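Local structure of tail spike protein (Acinetobacter phage vB_AbaP_AS12, 6EU4) at residues C403-V417 with F438-D452. The protein forms the trimeric tailspike of the phage and probably recognises, and perhaps cleaves, polysaccharide on the surface of its Acinetobacter host. Sequence-based numbering, arbitrary orientation.
Sequences CSALAYVEGGSVFEV and FTKLGVYYTTNASVD
The carbonyl oxygen of Gly442 takes a straight bond from the backbone N of Ala407 and a weak one from that of Leu406, where the chain turns a corner. Two successive coils of a right-handed parallel beta-helix, the fold of many phage tailspikes, meet here: strand 407-409 runs beside 443-445, and, beyond the bend, 414-417 beside 450-452. Ala407, Val409 and Phe415 turn inward with Val443 and Val451; the Phe415 ring has the Ala407 CB over one face, 3.4 Å above its plane and offset toward the rim, a close approach suited to a small methyl. Val409 CG1 reaches Ala449 CB at 4.0 Å. On the other face of the first strand pair, Tyr408 and Phe438 cross nearly at right angles as side chains, their ring planes tilted by 36°. With CG anti to the backbone N (chi1 178°), Tyr408 brings CD1 within 3.4 Å of Phe438 CZ, while its OH lies against Thr446 CG2. Small Ala405 sets its CB at the edge of the Tyr444 ring, whose hydroxyl bonds to Glu429. Glu410 to Ser413 form a type I' turn, its positive phi values suited to Gly411 and Gly412, and the N of Gly412 binds Asn448 O at 2.7 Å. Asp452 forms a salt bridge with Arg459 through OD1; its OD2 accepts a hydrogen bond from a water 2.7 Å from that oxygen.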
loop_
_atom_site.group_PDB
_atom_site.type_symbol
_atom_site.label_atom_id
_atom_site.label_comp_id
_atom_site.label_asym_id
_atom_site.label_seq_id
_atom_site.Cartn_x
_atom_site.Cartn_y
_atom_site.Cartn_z
ATOM N N CYS A 403 -10.352 -31.030 4.581
ATOM C CA CYS A 403 -9.619 -29.791 4.374
ATOM C C CYS A 403 -9.702 -29.318 2.921
ATOM O O CYS A 403 -9.897 -30.105 1.986
ATOM C CB CYS A 403 -8.157 -29.955 4.790
ATOM S SG CYS A 403 -7.137 -30.944 3.662
ATOM N N SER A 404 -9.569 -28.007 2.749
ATOM C CA SER A 404 -9.561 -27.380 1.441
ATOM C C SER A 404 -8.162 -27.404 0.829
ATOM O O SER A 404 -7.152 -27.651 1.505
ATOM C CB SER A 404 -10.033 -25.935 1.533
ATOM O OG SER A 404 -9.031 -25.110 2.117
ATOM N N ALA A 405 -8.111 -27.082 -0.463
ATOM C CA ALA A 405 -6.881 -26.641 -1.094
ATOM C C ALA A 405 -6.528 -25.212 -0.649
ATOM O O ALA A 405 -7.378 -24.455 -0.174
ATOM C CB ALA A 405 -7.029 -26.684 -2.619
ATOM N N LEU A 406 -5.247 -24.838 -0.786
ATOM C CA LEU A 406 -4.902 -23.424 -0.650
ATOM C C LEU A 406 -5.435 -22.642 -1.836
ATOM O O LEU A 406 -6.079 -21.603 -1.672
ATOM C CB LEU A 406 -3.389 -23.204 -0.535
ATOM C CG LEU A 406 -2.958 -21.722 -0.519
ATOM C CD1 LEU A 406 -3.561 -21.045 0.740
ATOM C CD2 LEU A 406 -1.441 -21.532 -0.533
ATOM N N ALA A 407 -5.205 -23.144 -3.045
ATOM C CA ALA A 407 -5.560 -22.380 -4.229
ATOM C C ALA A 407 -5.832 -23.286 -5.414
ATOM O O ALA A 407 -5.235 -24.355 -5.555
ATOM C CB ALA A 407 -4.459 -21.399 -4.609
ATOM N N TYR A 408 -6.759 -22.827 -6.253
ATOM C CA TYR A 408 -7.031 -23.368 -7.568
ATOM C C TYR A 408 -6.878 -22.228 -8.551
ATOM O O TYR A 408 -7.478 -21.163 -8.361
ATOM C CB TYR A 408 -8.437 -23.941 -7.666
ATOM C CG TYR A 408 -8.754 -24.477 -9.038
ATOM C CD1 TYR A 408 -8.055 -25.551 -9.556
ATOM C CD2 TYR A 408 -9.752 -23.909 -9.809
ATOM C CE1 TYR A 408 -8.332 -26.052 -10.790
ATOM C CE2 TYR A 408 -10.043 -24.426 -11.064
ATOM C CZ TYR A 408 -9.335 -25.497 -11.534
ATOM O OH TYR A 408 -9.588 -26.013 -12.788
ATOM N N VAL A 409 -6.058 -22.441 -9.574
ATOM C CA VAL A 409 -5.656 -21.388 -10.494
ATOM C C VAL A 409 -5.902 -21.887 -11.909
ATOM O O VAL A 409 -5.319 -22.895 -12.320
ATOM C CB VAL A 409 -4.176 -20.996 -10.306
ATOM C CG1 VAL A 409 -3.886 -19.691 -11.022
ATOM C CG2 VAL A 409 -3.811 -20.885 -8.823
ATOM N N GLU A 410 -6.740 -21.177 -12.667
ATOM C CA GLU A 410 -7.129 -21.658 -13.989
ATOM C C GLU A 410 -7.403 -20.511 -14.953
ATOM O O GLU A 410 -7.459 -19.333 -14.581
ATOM C CB GLU A 410 -8.366 -22.572 -13.895
ATOM C CG GLU A 410 -9.678 -21.844 -13.670
ATOM C CD GLU A 410 -10.368 -21.419 -14.964
ATOM O OE1 GLU A 410 -10.631 -20.208 -15.133
ATOM O OE2 GLU A 410 -10.628 -22.283 -15.833
ATOM N N GLY A 411 -7.585 -20.884 -16.224
ATOM C CA GLY A 411 -8.095 -19.978 -17.239
ATOM C C GLY A 411 -7.262 -18.724 -17.465
ATOM O O GLY A 411 -7.811 -17.617 -17.561
ATOM N N GLY A 412 -5.946 -18.885 -17.587
ATOM C CA GLY A 412 -5.046 -17.777 -17.816
ATOM C C GLY A 412 -4.675 -16.987 -16.580
ATOM O O GLY A 412 -3.975 -15.975 -16.701
ATOM N N SER A 413 -5.118 -17.411 -15.400
ATOM C CA SER A 413 -4.855 -16.683 -14.165
ATOM C C SER A 413 -3.418 -16.876 -13.693
ATOM O O SER A 413 -2.702 -17.780 -14.131
ATOM C CB SER A 413 -5.799 -17.135 -13.072
ATOM O OG SER A 413 -7.146 -16.833 -13.421
ATOM N N VAL A 414 -3.009 -16.010 -12.774
ATOM C CA VAL A 414 -1.713 -16.111 -12.111
ATOM C C VAL A 414 -1.934 -15.915 -10.619
ATOM O O VAL A 414 -2.740 -15.075 -10.201
ATOM C CB VAL A 414 -0.690 -15.113 -12.680
ATOM C CG1 VAL A 414 -1.148 -13.687 -12.505
ATOM C CG2 VAL A 414 0.675 -15.335 -12.043
ATOM N N PHE A 415 -1.238 -16.728 -9.824
ATOM C CA PHE A 415 -1.318 -16.731 -8.370
ATOM C C PHE A 415 0.103 -16.667 -7.831
ATOM O O PHE A 415 0.950 -17.475 -8.225
ATOM C CB PHE A 415 -2.024 -18.002 -7.873
ATOM C CG PHE A 415 -2.157 -18.108 -6.376
ATOM C CD1 PHE A 415 -2.879 -17.166 -5.650
ATOM C CD2 PHE A 415 -1.602 -19.183 -5.698
ATOM C CE1 PHE A 415 -3.041 -17.295 -4.272
ATOM C CE2 PHE A 415 -1.752 -19.308 -4.325
ATOM C CZ PHE A 415 -2.464 -18.362 -3.610
ATOM N N GLU A 416 0.361 -15.721 -6.932
ATOM C CA GLU A 416 1.702 -15.464 -6.418
ATOM C C GLU A 416 1.657 -15.492 -4.895
ATOM O O GLU A 416 0.784 -14.871 -4.289
ATOM C CB GLU A 416 2.238 -14.111 -6.926
ATOM C CG GLU A 416 2.359 -14.046 -8.459
ATOM C CD GLU A 416 2.483 -12.618 -9.037
ATOM O OE1 GLU A 416 1.943 -11.655 -8.462
ATOM O OE2 GLU A 416 3.112 -12.466 -10.093
ATOM N N VAL A 417 2.585 -16.230 -4.282
ATOM C CA VAL A 417 2.711 -16.318 -2.825
ATOM C C VAL A 417 4.139 -15.976 -2.445
ATOM O O VAL A 417 5.070 -16.700 -2.817
ATOM C CB VAL A 417 2.343 -17.710 -2.277
ATOM C CG1 VAL A 417 2.459 -17.736 -0.734
ATOM C CG2 VAL A 417 0.946 -18.130 -2.696
ATOM N N PHE A 438 -10.391 -31.123 -4.128
ATOM C CA PHE A 438 -9.075 -31.319 -3.553
ATOM C C PHE A 438 -9.162 -31.901 -2.150
ATOM O O PHE A 438 -10.182 -31.783 -1.461
ATOM C CB PHE A 438 -8.331 -29.987 -3.570
ATOM C CG PHE A 438 -8.435 -29.310 -4.914
ATOM C CD1 PHE A 438 -7.720 -29.805 -5.988
ATOM C CD2 PHE A 438 -9.305 -28.254 -5.122
ATOM C CE1 PHE A 438 -7.865 -29.246 -7.257
ATOM C CE2 PHE A 438 -9.427 -27.678 -6.389
ATOM C CZ PHE A 438 -8.722 -28.183 -7.439
ATOM N N THR A 439 -8.067 -32.556 -1.741
ATOM C CA THR A 439 -8.012 -33.203 -0.434
ATOM C C THR A 439 -6.745 -32.877 0.339
ATOM O O THR A 439 -6.492 -33.492 1.385
ATOM C CB THR A 439 -8.136 -34.725 -0.603
ATOM O OG1 THR A 439 -7.039 -35.203 -1.387
ATOM C CG2 THR A 439 -9.439 -35.096 -1.306
ATOM N N LYS A 440 -5.941 -31.939 -0.144
ATOM C CA LYS A 440 -4.780 -31.456 0.582
ATOM C C LYS A 440 -4.692 -29.944 0.453
ATOM O O LYS A 440 -5.186 -29.356 -0.509
ATOM C CB LYS A 440 -3.486 -32.097 0.056
ATOM C CG LYS A 440 -3.428 -33.608 0.244
ATOM C CD LYS A 440 -2.089 -34.145 -0.219
ATOM C CE LYS A 440 -1.887 -35.597 0.197
ATOM N NZ LYS A 440 -2.961 -36.448 -0.311
ATOM N N LEU A 441 -4.028 -29.318 1.429
ATOM C CA LEU A 441 -3.854 -27.866 1.450
ATOM C C LEU A 441 -2.712 -27.527 0.495
ATOM O O LEU A 441 -1.585 -27.220 0.891
ATOM C CB LEU A 441 -3.592 -27.384 2.872
ATOM C CG LEU A 441 -3.537 -25.870 3.073
ATOM C CD1 LEU A 441 -4.922 -25.245 2.826
ATOM C CD2 LEU A 441 -3.035 -25.547 4.488
ATOM N N GLY A 442 -3.027 -27.602 -0.801
ATOM C CA GLY A 442 -2.046 -27.407 -1.848
ATOM C C GLY A 442 -2.443 -26.323 -2.836
ATOM O O GLY A 442 -3.535 -25.748 -2.767
ATOM N N VAL A 443 -1.519 -26.061 -3.755
ATOM C CA VAL A 443 -1.720 -25.123 -4.850
ATOM C C VAL A 443 -1.871 -25.928 -6.130
ATOM O O VAL A 443 -0.930 -26.596 -6.559
ATOM C CB VAL A 443 -0.549 -24.141 -4.968
ATOM C CG1 VAL A 443 -0.780 -23.221 -6.164
ATOM C CG2 VAL A 443 -0.411 -23.342 -3.688
ATOM N N TYR A 444 -3.045 -25.863 -6.733
ATOM C CA TYR A 444 -3.370 -26.657 -7.912
ATOM C C TYR A 444 -3.661 -25.717 -9.068
ATOM O O TYR A 444 -4.459 -24.791 -8.919
ATOM C CB TYR A 444 -4.578 -27.540 -7.627
ATOM C CG TYR A 444 -4.286 -28.440 -6.451
ATOM C CD1 TYR A 444 -3.401 -29.507 -6.591
ATOM C CD2 TYR A 444 -4.822 -28.191 -5.203
ATOM C CE1 TYR A 444 -3.092 -30.337 -5.512
ATOM C CE2 TYR A 444 -4.523 -29.005 -4.124
ATOM C CZ TYR A 444 -3.648 -30.066 -4.284
ATOM O OH TYR A 444 -3.356 -30.865 -3.195
ATOM N N TYR A 445 -3.066 -25.990 -10.225
ATOM C CA TYR A 445 -3.222 -25.071 -11.348
ATOM C C TYR A 445 -3.310 -25.849 -12.648
ATOM O O TYR A 445 -2.849 -26.986 -12.743
ATOM C CB TYR A 445 -2.091 -24.051 -11.389
ATOM C CG TYR A 445 -0.685 -24.618 -11.520
ATOM C CD1 TYR A 445 0.003 -25.089 -10.404
ATOM C CD2 TYR A 445 -0.035 -24.640 -12.741
ATOM C CE1 TYR A 445 1.269 -25.594 -10.510
ATOM C CE2 TYR A 445 1.253 -25.146 -12.861
ATOM C CZ TYR A 445 1.902 -25.618 -11.733
ATOM O OH TYR A 445 3.166 -26.125 -11.859
ATOM N N THR A 446 -3.952 -25.239 -13.639
ATOM C CA THR A 446 -4.099 -25.892 -14.934
ATOM C C THR A 446 -2.936 -25.568 -15.861
ATOM O O THR A 446 -2.101 -24.705 -15.593
ATOM C CB THR A 446 -5.416 -25.480 -15.593
ATOM O OG1 THR A 446 -5.359 -24.079 -15.890
ATOM C CG2 THR A 446 -6.611 -25.749 -14.670
ATOM N N THR A 447 -2.900 -26.270 -17.004
ATOM C CA THR A 447 -1.840 -26.024 -17.969
ATOM C C THR A 447 -1.933 -24.640 -18.606
ATOM O O THR A 447 -0.967 -24.200 -19.227
ATOM C CB THR A 447 -1.841 -27.101 -19.073
ATOM O OG1 THR A 447 -3.140 -27.211 -19.630
ATOM C CG2 THR A 447 -1.455 -28.435 -18.509
ATOM N N ASN A 448 -3.095 -24.000 -18.479
ATOM C CA ASN A 448 -3.343 -22.632 -18.900
ATOM C C ASN A 448 -3.488 -21.776 -17.653
ATOM O O ASN A 448 -4.564 -21.238 -17.372
ATOM C CB ASN A 448 -4.592 -22.553 -19.773
ATOM C CG ASN A 448 -4.861 -21.150 -20.281
ATOM O OD1 ASN A 448 -3.944 -20.355 -20.452
ATOM N ND2 ASN A 448 -6.129 -20.846 -20.525
ATOM N N ALA A 449 -2.438 -21.755 -16.844
ATOM C CA ALA A 449 -2.373 -20.869 -15.693
ATOM C C ALA A 449 -0.907 -20.715 -15.335
ATOM O O ALA A 449 -0.043 -21.449 -15.823
ATOM C CB ALA A 449 -3.163 -21.428 -14.505
ATOM N N SER A 450 -0.636 -19.739 -14.476
ATOM C CA SER A 450 0.709 -19.455 -14.010
ATOM C C SER A 450 0.727 -19.343 -12.493
ATOM O O SER A 450 -0.225 -18.859 -11.879
ATOM C CB SER A 450 1.245 -18.157 -14.617
ATOM O OG SER A 450 1.383 -18.286 -16.049
ATOM N N VAL A 451 1.847 -19.770 -11.908
ATOM C CA VAL A 451 2.061 -19.672 -10.469
ATOM C C VAL A 451 3.488 -19.224 -10.197
ATOM O O VAL A 451 4.422 -19.543 -10.938
ATOM C CB VAL A 451 1.786 -21.002 -9.735
ATOM C CG1 VAL A 451 0.313 -21.408 -9.866
ATOM C CG2 VAL A 451 2.682 -22.111 -10.261
ATOM N N ASP A 452 3.645 -18.480 -9.097
ATOM C CA ASP A 452 4.958 -18.098 -8.565
ATOM C C ASP A 452 4.752 -18.121 -7.061
ATOM O O ASP A 452 4.314 -17.133 -6.474
ATOM C CB ASP A 452 5.431 -16.745 -9.070
ATOM C CG ASP A 452 6.799 -16.363 -8.541
ATOM O OD1 ASP A 452 7.321 -17.072 -7.662
ATOM O OD2 ASP A 452 7.342 -15.333 -9.001
HETATM O O HOH W 1 -7.660 -23.553 -17.448
HETATM O O HOH W 2 6.329 -12.815 -8.802
HETATM O O HOH W 3 7.015 -16.042 -5.007
#